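Local coordinates for protein histidinol-phosphate aminotransferase (Clostridium acetobutylicum, PDB 3FTB) that probably acts as a pyridoxal phosphate-dependent aminotransferase, named for the transamination of histidinol phosphate, at residues Asn46-Gly51 and Ala251-Ile256; Gly56-Val61 and Asn243-Asn248. All blocks are in the same frame, centred on the assembly; numbering follows the deposited sequence.

Contact 1 of 2, residues Asn46-Gly51 and Ala251-Ile256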
loop_
_atom_site.group_PDB
_atom_site.type_symbol
_atom_site.label_atom_id
_atom_site.label_comp_id
_atom_site.label_asym_id
_atom_site.label_seq_id
_atom_site.Cartn_x
_atom_site.Cartn_y
_atom_site.Cartn_z
ATOM N N ASN A 46 -22.993 -4.752 0.360
ATOM C CA ASN A 46 -23.635 -5.640 1.328
ATOM C C ASN A 46 -22.764 -5.993 2.534
ATOM O O ASN A 46 -23.283 -6.331 3.600
ATOM C CB ASN A 46 -24.133 -6.923 0.645
ATOM C CG ASN A 46 -25.184 -6.653 -0.426
ATOM O OD1 ASN A 46 -25.840 -5.608 -0.428
ATOM N ND2 ASN A 46 -25.348 -7.605 -1.346
ATOM N N ASN A 47 -21.445 -5.923 2.369
ATOM C CA ASN A 47 -20.531 -6.238 3.464
ATOM C C ASN A 47 -19.684 -5.060 3.919
ATOM O O ASN A 47 -18.602 -5.254 4.475
ATOM C CB ASN A 47 -19.627 -7.423 3.111
ATOM C CG ASN A 47 -20.409 -8.695 2.884
ATOM O OD1 ASN A 47 -21.225 -8.776 1.969
ATOM N ND2 ASN A 47 -20.167 -9.699 3.717
ATOM N N ILE A 48 -20.178 -3.844 3.688
ATOM C CA ILE A 48 -19.453 -2.646 4.096
ATOM C C ILE A 48 -19.331 -2.571 5.620
ATOM O O ILE A 48 -18.398 -1.958 6.148
ATOM C CB ILE A 48 -20.125 -1.376 3.569
ATOM C CG1 ILE A 48 -19.247 -0.156 3.844
ATOM C CG2 ILE A 48 -21.501 -1.201 4.199
ATOM C CD1 ILE A 48 -17.923 -0.185 3.125
ATOM N N ASP A 49 -20.273 -3.199 6.321
ATOM C CA ASP A 49 -20.228 -3.251 7.778
ATOM C C ASP A 49 -18.967 -3.971 8.219
ATOM O O ASP A 49 -18.234 -3.494 9.075
ATOM C CB ASP A 49 -21.449 -3.983 8.332
ATOM C CG ASP A 49 -22.749 -3.261 8.036
ATOM O OD1 ASP A 49 -22.706 -2.182 7.406
ATOM O OD2 ASP A 49 -23.817 -3.774 8.436
ATOM N N GLU A 50 -18.733 -5.137 7.629
ATOM C CA GLU A 50 -17.534 -5.915 7.895
ATOM C C GLU A 50 -16.305 -5.023 7.774
ATOM O O GLU A 50 -15.491 -4.950 8.693
ATOM C CB GLU A 50 -17.453 -7.095 6.917
ATOM C CG GLU A 50 -16.139 -7.852 6.924
ATOM C CD GLU A 50 -16.197 -9.131 6.094
ATOM O OE1 GLU A 50 -15.125 -9.627 5.678
ATOM O OE2 GLU A 50 -17.317 -9.635 5.862
ATOM N N GLY A 51 -16.183 -4.342 6.636
ATOM C CA GLY A 51 -15.078 -3.436 6.391
ATOM C C GLY A 51 -14.898 -2.367 7.457
ATOM O O GLY A 51 -13.804 -2.199 7.986
ATOM N N ALA A 251 -10.001 -3.380 1.066
ATOM C CA ALA A 251 -9.408 -4.218 0.039
ATOM C C ALA A 251 -9.591 -5.669 0.442
ATOM O O ALA A 251 -10.070 -6.484 -0.345
ATOM C CB ALA A 251 -7.928 -3.892 -0.120
ATOM N N GLU A 252 -9.220 -5.984 1.679
ATOM C CA GLU A 252 -9.398 -7.328 2.215
ATOM C C GLU A 252 -10.857 -7.756 2.141
ATOM O O GLU A 252 -11.156 -8.877 1.728
ATOM C CB GLU A 252 -8.909 -7.388 3.657
ATOM C CG GLU A 252 -8.976 -8.747 4.286
ATOM C CD GLU A 252 -8.504 -8.727 5.726
ATOM O OE1 GLU A 252 -8.902 -7.804 6.469
ATOM O OE2 GLU A 252 -7.734 -9.629 6.116
ATOM N N MET A 253 -11.761 -6.856 2.533
ATOM C CA MET A 253 -13.190 -7.158 2.511
ATOM C C MET A 253 -13.690 -7.458 1.101
ATOM O O MET A 253 -14.533 -8.339 0.912
ATOM C CB MET A 253 -14.016 -6.033 3.139
ATOM C CG MET A 253 -15.513 -6.339 3.157
ATOM S SD MET A 253 -16.404 -5.830 1.664
ATOM C CE MET A 253 -16.593 -4.089 2.062
ATOM N N ALA A 254 -13.173 -6.726 0.115
ATOM C CA ALA A 254 -13.558 -6.955 -1.275
ATOM C C ALA A 254 -13.088 -8.312 -1.767
ATOM O O ALA A 254 -13.877 -9.099 -2.274
ATOM C CB ALA A 254 -13.028 -5.849 -2.180
ATOM N N ALA A 255 -11.796 -8.578 -1.616
ATOM C CA ALA A 255 -11.215 -9.862 -2.015
ATOM C C ALA A 255 -11.897 -11.058 -1.360
ATOM O O ALA A 255 -11.864 -12.166 -1.882
ATOM C CB ALA A 255 -9.724 -9.888 -1.699
ATOM N N ILE A 256 -12.510 -10.833 -0.208
ATOM C CA ILE A 256 -13.125 -11.920 0.544
ATOM C C ILE A 256 -14.586 -12.153 0.125
ATOM O O ILE A 256 -15.062 -13.292 0.101
ATOM C CB ILE A 256 -12.949 -11.711 2.087
ATOM C CG1 ILE A 256 -11.508 -12.080 2.491
ATOM C CG2 ILE A 256 -13.989 -12.505 2.866
ATOM C CD1 ILE A 256 -11.110 -11.805 3.946
#
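Of the carboxylates and carboxamides here, only the Glu50 carboxylate meets the opposite segment. It has Met253 CG over one face: Glu50 CD and Met253 CG are 4.1 Å apart, along a line close to perpendicular to the carboxylate plane. From its tip, Glu50 OE1 reaches Ile256 CG2 at 4.2 Å, where the two side chains cross at about a right angle. The carboxamide of Asn47 turns away from the other helix, with CG anti to the carbonyl carbon (chi1 -63°), so that only CB of this side chain makes contact, 3.9 Å from Met253 SD.

Met253 carries the contact. Its CG stands anti to the backbone N (chi1 -179°), which sends the chain out from its helix, and bends at chi2 and chi3 then curl it around the carbonyl oxygen of Asn47. Met253 CE lies 3.3 Å and Met253 CG 3.5 Å from Asn47 O, an oxygen that also accepts a weak hydrogen bond from Gly51 N. The methyl end goes on to Ile48, with Met253 CE 3.8 Å from Ile48 CA. Gly51 offers only backbone to the thioether side chain, and the nearest pair of CA atoms across the two segments is that of Gly51 and Met253, 5.7 Å apart.

No hydrogen bond joins the two segments. Glu50, extended beyond CG, has its charge met by a salt bridge from OE1 to Arg65 in helix 64-74, while Phe44 of helix 42-45 packs on Met253. The geometry is that of helix-helix packing through one buried methionine, here docking the first turn of helix 48-53 on helix 249-257 within the class I and II aminotransferase fold.

Contact 2 of 2, residues Gly56-Val61 and Asn243-Asn248. With PO4 (phosphate ion), chain H.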
loop_
_atom_site.group_PDB
_atom_site.type_symbol
_atom_site.label_atom_id
_atom_site.label_comp_id
_atom_site.label_asym_id
_atom_site.label_seq_id
_atom_site.Cartn_x
_atom_site.Cartn_y
_atom_site.Cartn_z
ATOM N N GLY A 56 -10.907 -0.668 13.005
ATOM C CA GLY A 56 -10.379 -0.391 14.325
ATOM C C GLY A 56 -9.212 -1.262 14.731
ATOM O O GLY A 56 -8.564 -0.980 15.745
ATOM N N VAL A 57 -8.932 -2.308 13.951
ATOM C CA VAL A 57 -7.831 -3.212 14.282
ATOM C C VAL A 57 -6.940 -3.557 13.087
ATOM O O VAL A 57 -7.343 -3.423 11.934
ATOM C CB VAL A 57 -8.344 -4.507 14.942
ATOM C CG1 VAL A 57 -9.149 -4.162 16.189
ATOM C CG2 VAL A 57 -9.178 -5.322 13.957
ATOM N N TYR A 58 -5.718 -3.987 13.380
ATOM C CA TYR A 58 -4.807 -4.485 12.363
ATOM C C TYR A 58 -5.319 -5.811 11.792
ATOM O O TYR A 58 -5.739 -6.700 12.538
ATOM C CB TYR A 58 -3.419 -4.696 12.965
ATOM C CG TYR A 58 -2.605 -3.426 13.156
ATOM C CD1 TYR A 58 -1.824 -2.909 12.125
ATOM C CD2 TYR A 58 -2.589 -2.768 14.377
ATOM C CE1 TYR A 58 -1.066 -1.756 12.307
ATOM C CE2 TYR A 58 -1.832 -1.620 14.567
ATOM C CZ TYR A 58 -1.075 -1.117 13.533
ATOM O OH TYR A 58 -0.330 0.022 13.732
ATOM N N PRO A 59 -5.277 -5.953 10.462
ATOM C CA PRO A 59 -5.692 -7.223 9.861
ATOM C C PRO A 59 -4.749 -8.320 10.331
ATOM O O PRO A 59 -3.741 -8.011 10.973
ATOM C CB PRO A 59 -5.485 -6.989 8.362
ATOM C CG PRO A 59 -5.305 -5.491 8.201
ATOM C CD PRO A 59 -4.720 -5.012 9.476
ATOM N N ASP A 60 -5.062 -9.574 10.017
ATOM C CA ASP A 60 -4.135 -10.670 10.272
ATOM C C ASP A 60 -2.845 -10.381 9.522
ATOM O O ASP A 60 -2.876 -10.112 8.331
ATOM C CB ASP A 60 -4.732 -12.002 9.804
ATOM C CG ASP A 60 -3.808 -13.194 10.073
ATOM O OD1 ASP A 60 -2.798 -13.038 10.798
ATOM O OD2 ASP A 60 -4.097 -14.296 9.561
ATOM N N VAL A 61 -1.710 -10.422 10.209
ATOM C CA VAL A 61 -0.435 -10.170 9.540
ATOM C C VAL A 61 -0.128 -11.242 8.479
ATOM O O VAL A 61 0.770 -11.067 7.654
ATOM C CB VAL A 61 0.734 -10.053 10.547
ATOM C CG1 VAL A 61 1.333 -11.430 10.844
ATOM C CG2 VAL A 61 1.804 -9.113 10.020
ATOM N N ASN A 243 6.126 -4.861 2.965
ATOM C CA ASN A 243 5.858 -4.413 4.318
ATOM C C ASN A 243 4.591 -5.076 4.857
ATOM O O ASN A 243 3.559 -5.103 4.181
ATOM C CB ASN A 243 5.713 -2.895 4.335
ATOM C CG ASN A 243 6.000 -2.301 5.688
ATOM O OD1 ASN A 243 5.129 -1.691 6.305
ATOM N ND2 ASN A 243 7.226 -2.482 6.166
ATOM N N PRO A 244 4.670 -5.632 6.071
ATOM C CA PRO A 244 3.520 -6.263 6.728
ATOM C C PRO A 244 2.324 -5.312 6.770
ATOM O O PRO A 244 2.503 -4.097 6.714
ATOM C CB PRO A 244 4.038 -6.541 8.133
ATOM C CG PRO A 244 5.519 -6.710 7.942
ATOM C CD PRO A 244 5.894 -5.721 6.883
ATOM N N TRP A 245 1.124 -5.875 6.846
ATOM C CA TRP A 245 -0.124 -5.134 6.638
ATOM C C TRP A 245 -0.162 -4.134 5.456
ATOM O O TRP A 245 -0.681 -3.029 5.605
ATOM C CB TRP A 245 -0.528 -4.422 7.925
ATOM C CG TRP A 245 -0.535 -5.316 9.102
ATOM C CD1 TRP A 245 -1.463 -6.272 9.401
ATOM C CD2 TRP A 245 0.433 -5.350 10.157
ATOM N NE1 TRP A 245 -1.128 -6.899 10.578
ATOM C CE2 TRP A 245 0.029 -6.348 11.062
ATOM C CE3 TRP A 245 1.601 -4.627 10.426
ATOM C CZ2 TRP A 245 0.753 -6.646 12.216
ATOM C CZ3 TRP A 245 2.319 -4.929 11.569
ATOM C CH2 TRP A 245 1.894 -5.927 12.448
ATOM N N ASN A 246 0.354 -4.506 4.287
ATOM C CA ASN A 246 0.296 -3.596 3.138
ATOM C C ASN A 246 -1.101 -3.502 2.509
ATOM O O ASN A 246 -1.333 -2.711 1.591
ATOM C CB ASN A 246 1.308 -4.003 2.067
ATOM C CG ASN A 246 0.991 -5.355 1.456
ATOM O OD1 ASN A 246 0.583 -6.290 2.150
ATOM N ND2 ASN A 246 1.177 -5.465 0.151
ATOM N N ILE A 247 -2.024 -4.320 2.999
ATOM C CA ILE A 247 -3.368 -4.419 2.432
ATOM C C ILE A 247 -4.401 -3.841 3.388
ATOM O O ILE A 247 -4.644 -4.400 4.442
ATOM C CB ILE A 247 -3.736 -5.899 2.134
ATOM C CG1 ILE A 247 -2.670 -6.555 1.259
ATOM C CG2 ILE A 247 -5.113 -6.027 1.496
ATOM C CD1 ILE A 247 -2.322 -5.761 0.025
ATOM N N ASN A 248 -5.008 -2.718 3.025
ATOM C CA ASN A 248 -6.047 -2.109 3.863
ATOM C C ASN A 248 -7.268 -3.020 4.047
ATOM O O ASN A 248 -7.477 -3.954 3.272
ATOM C CB ASN A 248 -6.484 -0.765 3.281
ATOM C CG ASN A 248 -7.438 -0.920 2.106
ATOM O OD1 ASN A 248 -7.031 -0.829 0.949
ATOM N ND2 ASN A 248 -8.712 -1.146 2.399
HETATM P P PO4 H . 1.550 2.001 11.452
HETATM O O1 PO4 H . 1.083 3.432 11.366
HETATM O O2 PO4 H . 2.528 1.809 12.599
HETATM O O3 PO4 H . 0.333 1.128 11.642
HETATM O O4 PO4 H . 2.226 1.609 10.167
HETATM O O HOH W 1 1.479 -8.495 6.183
#
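A very short hydrogen bond, 2.5 Å from Tyr58 OH to O3 of a bound phosphate ion, marks one end of this contact. O3 lies near the plane of the phenol ring, at its edge. The same hydroxyl is hydrogen-bonded to Lys215 of the second subunit, a neighbouring amine that may further polarise it.

Behind the hydroxyl, the ring leans on Trp245. Tyr58 CD1 stands over the centre of one indole face, 3.9 Å from Trp245 CD2. The pair is edge-to-face but inclined, its planes meeting at 50° rather than a right angle. On the opposite indole face sits Val61 CG2, making a CH-pi contact 3.8 Å from the centroid of the six-membered ring of Trp245. The methyl arrives with Val61 CG1 in the crowded position between backbone N and carbonyl carbon (chi1 88°), and Pro244 CB packs beside it at 3.9 Å from Val61 CG2.

Ser88, Thr214 and Arg223 of the second subunit also bind the phosphate, so the site is built across the dimer interface. This is consistent with the cofactor-phosphate pocket of fold-type I aminotransferases, in which a tyrosine from the partner chain reaches the pyridoxal phosphate; the ion itself probably came from the crystallisation liquor.

At the indole edge, Trp245 NE1 donates to Pro59 O over 2.9 Å, but the bond is weak because it is bent to 129° at the hydrogen. Pro59 CD lies 3.5 Å from Trp245 CD1, packing against the pyrrole side of the indole. Trp245 itself has a left-handed backbone conformation, and its N-H donates to a water 2.7 Å from Trp245 N; that water in turn donates to Val61 O over 3.0 Å.

How the contacts relate
Contact 2 is nested inside the loop closed by contact 1, and the same two runs of chain make both: 46-51 leads through helix 48-53 into 56-61, while 243-248 leads into helix 249-257. Their centres are about 14 Å apart. Glu252 joins them directly, its OE1 packing 4.0 Å from Pro59 CB and its backbone N 4.1 Å from Ile247 CG2. The environments differ. Contact 1 is touched by no other chain of the assembly, whereas contact 2 lies at the dimer interface and delivers a tyrosine to the phosphate held by the second subunit. Contact 1 is set back from that ion: its nearest atom, Glu252 OE1, is 13.8 Å from phosphate O3, whereas Tyr58 binds it directly.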